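PDB 1T82: thioesterase domain protein YiiD from Shewanella oneidensis, which is of uncertain function but has the hotdog fold of a putative thioesterase and may act as an acyltransferase or thioesterase on an acyl substrate. Local coordinates for residues A48-N53 with H58-G63; G42-S47 with T70-G75. All coordinates share one frame; numbering follows the deposited sequence.

Contact 1 of 2, residues A48-N53 with H58-G63; sequences APLAPN and HTMFAG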
loop_
_atom_site.group_PDB
_atom_site.type_symbol
_atom_site.label_atom_id
_atom_site.label_comp_id
_atom_site.label_asym_id
_atom_site.label_seq_id
_atom_site.Cartn_x
_atom_site.Cartn_y
_atom_site.Cartn_z
ATOM N N ALA B 48 0.654 -10.476 -9.764
ATOM C CA ALA B 48 2.062 -10.179 -9.556
ATOM C C ALA B 48 2.648 -11.418 -8.913
ATOM O O ALA B 48 1.954 -12.138 -8.193
ATOM C CB ALA B 48 2.236 -8.974 -8.630
ATOM N N PRO B 49 3.925 -11.700 -9.187
ATOM C CA PRO B 49 4.578 -12.871 -8.610
ATOM C C PRO B 49 4.798 -12.638 -7.127
ATOM O O PRO B 49 4.846 -11.496 -6.663
ATOM C CB PRO B 49 5.891 -12.947 -9.382
ATOM C CG PRO B 49 6.188 -11.506 -9.661
ATOM C CD PRO B 49 4.837 -10.980 -10.089
ATOM N N LEU B 50 4.931 -13.722 -6.382
ATOM C CA LEU B 50 5.145 -13.614 -4.955
ATOM C C LEU B 50 6.581 -13.211 -4.625
ATOM O O LEU B 50 6.807 -12.384 -3.748
ATOM C CB LEU B 50 4.813 -14.944 -4.280
ATOM C CG LEU B 50 4.946 -14.997 -2.760
ATOM C CD1 LEU B 50 4.125 -13.879 -2.111
ATOM C CD2 LEU B 50 4.475 -16.362 -2.276
ATOM N N ALA B 51 7.540 -13.775 -5.355
ATOM C CA ALA B 51 8.965 -13.541 -5.111
ATOM C C ALA B 51 9.459 -12.169 -4.646
ATOM O O ALA B 51 10.046 -12.061 -3.571
ATOM C CB ALA B 51 9.775 -13.995 -6.330
ATOM N N PRO B 52 9.247 -11.106 -5.442
ATOM C CA PRO B 52 9.725 -9.789 -5.007
ATOM C C PRO B 52 8.833 -9.165 -3.941
ATOM O O PRO B 52 9.198 -8.183 -3.292
ATOM C CB PRO B 52 9.723 -8.984 -6.302
ATOM C CG PRO B 52 8.532 -9.543 -7.033
ATOM C CD PRO B 52 8.626 -11.037 -6.780
ATOM N N ASN B 53 7.669 -9.769 -3.761
ATOM C CA ASN B 53 6.665 -9.277 -2.826
ATOM C C ASN B 53 6.528 -10.039 -1.513
ATOM O O ASN B 53 5.516 -9.915 -0.828
ATOM C CB ASN B 53 5.319 -9.253 -3.550
ATOM C CG ASN B 53 5.348 -8.371 -4.778
ATOM O OD1 ASN B 53 5.112 -8.827 -5.899
ATOM N ND2 ASN B 53 5.646 -7.100 -4.573
ATOM N N HIS B 58 7.375 -15.610 3.920
ATOM C CA HIS B 58 7.414 -16.047 2.535
ATOM C C HIS B 58 6.005 -15.994 1.938
ATOM O O HIS B 58 5.701 -16.692 0.970
ATOM C CB HIS B 58 8.005 -17.458 2.421
ATOM C CG HIS B 58 9.495 -17.494 2.554
ATOM N ND1 HIS B 58 10.342 -17.257 1.493
ATOM C CD2 HIS B 58 10.289 -17.680 3.635
ATOM C CE1 HIS B 58 11.594 -17.294 1.914
ATOM N NE2 HIS B 58 11.589 -17.549 3.210
ATOM N N THR B 59 5.140 -15.180 2.543
ATOM C CA THR B 59 3.781 -14.979 2.035
ATOM C C THR B 59 3.786 -13.551 1.512
ATOM O O THR B 59 4.773 -12.843 1.698
ATOM C CB THR B 59 2.695 -15.142 3.126
ATOM O OG1 THR B 59 2.967 -14.274 4.232
ATOM C CG2 THR B 59 2.645 -16.587 3.599
HETATM N N MSE B 60 2.715 -13.097 0.871
HETATM C CA MSE B 60 2.782 -11.741 0.335
HETATM C C MSE B 60 2.742 -10.628 1.378
HETATM O O MSE B 60 1.898 -10.604 2.276
HETATM C CB MSE B 60 1.704 -11.507 -0.726
HETATM C CG MSE B 60 2.025 -10.295 -1.612
HETATM SE SE MSE B 60 0.822 -10.032 -3.108
HETATM C CE MSE B 60 1.853 -11.050 -4.400
ATOM N N PHE B 61 3.694 -9.710 1.235
ATOM C CA PHE B 61 3.843 -8.554 2.114
ATOM C C PHE B 61 2.608 -7.654 2.062
ATOM O O PHE B 61 2.084 -7.360 0.985
ATOM C CB PHE B 61 5.096 -7.775 1.687
ATOM C CG PHE B 61 5.278 -6.460 2.391
ATOM C CD1 PHE B 61 5.233 -6.379 3.777
ATOM C CD2 PHE B 61 5.530 -5.308 1.659
ATOM C CE1 PHE B 61 5.438 -5.165 4.431
ATOM C CE2 PHE B 61 5.739 -4.079 2.297
ATOM C CZ PHE B 61 5.692 -4.014 3.682
ATOM N N ALA B 62 2.163 -7.208 3.233
ATOM C CA ALA B 62 0.983 -6.354 3.340
ATOM C C ALA B 62 1.045 -5.127 2.432
ATOM O O ALA B 62 0.034 -4.707 1.870
ATOM C CB ALA B 62 0.788 -5.919 4.794
ATOM N N GLY B 63 2.234 -4.556 2.289
ATOM C CA GLY B 63 2.391 -3.387 1.442
ATOM C C GLY B 63 2.223 -3.720 -0.027
ATOM O O GLY B 63 1.682 -2.928 -0.792
#
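In this hotdog-fold protein the loop from strand 43-47 to helix 62-84 turns back on itself just before the long helix starts, and Asn53 meets Met60 and Phe61 where it does so. The firm tie is a backbone bond: Phe61 N, at the N-cap position of the helix, donates to Asn53 O over 2.8 Å. It is almost straight, with an N-H...O angle of 177°, and the amide approaches nearly in line with the carbonyl. The same oxygen receives a weaker CA-H...O contact from Met60 CA at 3.5 Å, while Phe61 CB sits 3.3 Å from it, so Asn53 O is closely surrounded by the chain leading into the helix.

Met60, a selenomethionine, gives up more surface here than any other residue. Its CG stands anti to the backbone N (chi1 -161°), which brings Met60 CG, and farther along CE, alongside Asn53 CB, each at 4.0 Å; the bend at the selenium then carries CE to 3.8 Å from Pro49 O and nearly as near Ala48 O. The latter oxygen is buried here without a polar partner. Leu50 reaches the 58-63 segment with both branches: CD1 packs on Met60 CB at 3.7 Å and lies 3.4 Å from Met60 N, whereas CD2 touches His58 O at 3.5 Å. Within 48-53, Asn53 N bonds back to Leu50 O, closing a tight turn.

Thr59 turns its hydroxyl to Asn55 in the intervening loop. Farther in, Met60 packs on Val103 and Pro107 and on Ile65 of helix 62-84, Ala48 rests on Ile68 of that helix, and Phe61 packs against Ile26 of the second subunit.

Contact 2 of 2, residues G42-S47 with T70-G75; sequences GELSVS and TLTGWG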
loop_
_atom_site.group_PDB
_atom_site.type_symbol
_atom_site.label_atom_id
_atom_site.label_comp_id
_atom_site.label_asym_id
_atom_site.label_seq_id
_atom_site.Cartn_x
_atom_site.Cartn_y
_atom_site.Cartn_z
ATOM N N GLY B 42 -16.459 -6.076 -18.276
ATOM C CA GLY B 42 -16.393 -5.104 -17.204
ATOM C C GLY B 42 -15.553 -5.484 -16.000
ATOM O O GLY B 42 -15.592 -4.793 -14.983
ATOM N N GLU B 43 -14.791 -6.568 -16.101
ATOM C CA GLU B 43 -13.951 -6.996 -14.988
ATOM C C GLU B 43 -12.472 -6.983 -15.345
ATOM O O GLU B 43 -12.060 -7.569 -16.344
ATOM C CB GLU B 43 -14.337 -8.405 -14.526
ATOM C CG GLU B 43 -13.546 -8.882 -13.315
ATOM C CD GLU B 43 -13.975 -10.256 -12.838
ATOM O OE1 GLU B 43 -13.838 -11.221 -13.612
ATOM O OE2 GLU B 43 -14.446 -10.362 -11.691
ATOM N N LEU B 44 -11.680 -6.297 -14.528
ATOM C CA LEU B 44 -10.239 -6.235 -14.737
ATOM C C LEU B 44 -9.573 -7.174 -13.737
ATOM O O LEU B 44 -9.875 -7.140 -12.542
ATOM C CB LEU B 44 -9.715 -4.806 -14.526
ATOM C CG LEU B 44 -8.190 -4.651 -14.481
ATOM C CD1 LEU B 44 -7.599 -5.026 -15.836
ATOM C CD2 LEU B 44 -7.809 -3.218 -14.114
ATOM N N SER B 45 -8.681 -8.026 -14.233
ATOM C CA SER B 45 -7.951 -8.966 -13.388
ATOM C C SER B 45 -6.463 -8.635 -13.489
ATOM O O SER B 45 -5.936 -8.453 -14.588
ATOM C CB SER B 45 -8.199 -10.407 -13.851
ATOM O OG SER B 45 -9.532 -10.818 -13.569
ATOM N N VAL B 46 -5.794 -8.561 -12.340
ATOM C CA VAL B 46 -4.373 -8.221 -12.271
ATOM C C VAL B 46 -3.634 -9.193 -11.349
ATOM O O VAL B 46 -4.241 -9.799 -10.467
ATOM C CB VAL B 46 -4.205 -6.772 -11.727
ATOM C CG1 VAL B 46 -2.734 -6.424 -11.545
ATOM C CG2 VAL B 46 -4.874 -5.783 -12.680
ATOM N N SER B 47 -2.329 -9.355 -11.550
ATOM C CA SER B 47 -1.559 -10.245 -10.691
ATOM C C SER B 47 -0.118 -9.769 -10.577
ATOM O O SER B 47 0.274 -8.779 -11.196
ATOM C CB SER B 47 -1.583 -11.680 -11.236
ATOM O OG SER B 47 -0.980 -12.589 -10.323
ATOM N N THR B 70 -4.424 -1.237 -5.131
ATOM C CA THR B 70 -4.650 0.147 -5.500
ATOM C C THR B 70 -4.333 0.390 -6.977
ATOM O O THR B 70 -5.010 1.182 -7.626
ATOM C CB THR B 70 -3.852 1.126 -4.620
ATOM O OG1 THR B 70 -4.289 2.462 -4.908
ATOM C CG2 THR B 70 -2.365 1.007 -4.889
ATOM N N LEU B 71 -3.320 -0.288 -7.521
ATOM C CA LEU B 71 -3.002 -0.110 -8.938
ATOM C C LEU B 71 -4.086 -0.736 -9.812
ATOM O O LEU B 71 -4.350 -0.268 -10.920
ATOM C CB LEU B 71 -1.636 -0.718 -9.286
ATOM C CG LEU B 71 -0.414 0.124 -8.909
ATOM C CD1 LEU B 71 0.838 -0.719 -9.052
ATOM C CD2 LEU B 71 -0.331 1.362 -9.804
ATOM N N THR B 72 -4.723 -1.793 -9.314
ATOM C CA THR B 72 -5.787 -2.440 -10.069
ATOM C C THR B 72 -6.987 -1.494 -10.157
ATOM O O THR B 72 -7.589 -1.346 -11.218
ATOM C CB THR B 72 -6.190 -3.787 -9.419
ATOM O OG1 THR B 72 -5.094 -4.704 -9.525
ATOM C CG2 THR B 72 -7.402 -4.393 -10.123
ATOM N N GLY B 73 -7.309 -0.838 -9.045
ATOM C CA GLY B 73 -8.415 0.104 -9.039
ATOM C C GLY B 73 -8.085 1.271 -9.952
ATOM O O GLY B 73 -8.889 1.665 -10.800
ATOM N N TRP B 74 -6.885 1.822 -9.781
ATOM C CA TRP B 74 -6.420 2.938 -10.598
ATOM C C TRP B 74 -6.496 2.528 -12.071
ATOM O O TRP B 74 -6.986 3.284 -12.916
ATOM C CB TRP B 74 -4.969 3.277 -10.226
ATOM C CG TRP B 74 -4.423 4.509 -10.897
ATOM C CD1 TRP B 74 -4.413 5.779 -10.398
ATOM C CD2 TRP B 74 -3.808 4.578 -12.187
ATOM N NE1 TRP B 74 -3.826 6.639 -11.302
ATOM C CE2 TRP B 74 -3.446 5.926 -12.409
ATOM C CE3 TRP B 74 -3.527 3.631 -13.182
ATOM C CZ2 TRP B 74 -2.816 6.352 -13.585
ATOM C CZ3 TRP B 74 -2.901 4.052 -14.350
ATOM C CH2 TRP B 74 -2.554 5.404 -14.541
ATOM N N GLY B 75 -6.016 1.320 -12.363
ATOM C CA GLY B 75 -6.023 0.816 -13.726
ATOM C C GLY B 75 -7.407 0.724 -14.332
ATOM O O GLY B 75 -7.584 0.959 -15.531
#
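Strand 43-47 and helix 70-75 run roughly antiparallel, at 146° between their N-to-C directions, with their axes 9.0 Å apart at the closest. The backbones come nearest at Val46 and Thr72, whose CA atoms are 6.3 Å apart, and no hydrogen bond joins the two segments.

The side chains of Val46 and Thr72 pass alongside each other, pointing opposite ways. The hydroxyl of Thr72 lies against the valine: OG1 is 3.1 Å from Val46 CB and 3.3 Å from Val46 CG2, a tight fit for a polar atom on an apolar side chain. Its polar need is met within the helix, by a hydrogen bond to Ile68 O one turn back; the first torsion of Thr72 (chi1 -66°), placing OG1 beside the backbone N, lets it reach back to that oxygen while resting on the valine. The methyl CG2 of Thr72 lies on the Leu44 side of CB, and also meets Val46 CG2 at 3.9 Å.

This is the core of the hotdog fold, in which an antiparallel sheet wraps round a long central helix; Leu44 and Val46 alternate with Ser45 and Ser47 so that the apolar residues turn to the helix. With CG anti to the backbone N (chi1 170°), Leu44 extends from the strand to set CD2 3.5 Å from Thr72 O, a backbone oxygen, and 4.0 Å from Gly75 C. A CB on Gly75 would face the strand, near Leu44 CD2, and be crowded by Leu71 O within its own helix. An alanine in place of Thr72 would leave Val46 without the hydroxyl and methyl that fill the space beside it, and would probably open a gap between strand and helix.

Thr72 also packs on Val109 and Val111 of strand 108-112, while Leu44 touches Phe39 of strand 35-40 and Leu15 of helix 12-25.

How the contacts relate
Both contacts use helix 62-84, and their centres are about 17 Å apart. Contact 2, about 3 Å from the centre of the chain, belongs to the core: all its touching residues are buried, and strand side chains meet the Thr72 side chain and the helix backbone without hydrogen bonds. Contact 1 lies about 16 Å out and is only partly buried, with one residue exposed; it joins irregular chain to the start of the helix through a backbone hydrogen bond as well as apolar packing. Segment 42-47 runs straight into 48-53, so the chain leaves the sheet through contact 1 and returns to it along the helix. Each approaches the second subunit, contact 1 through more residues.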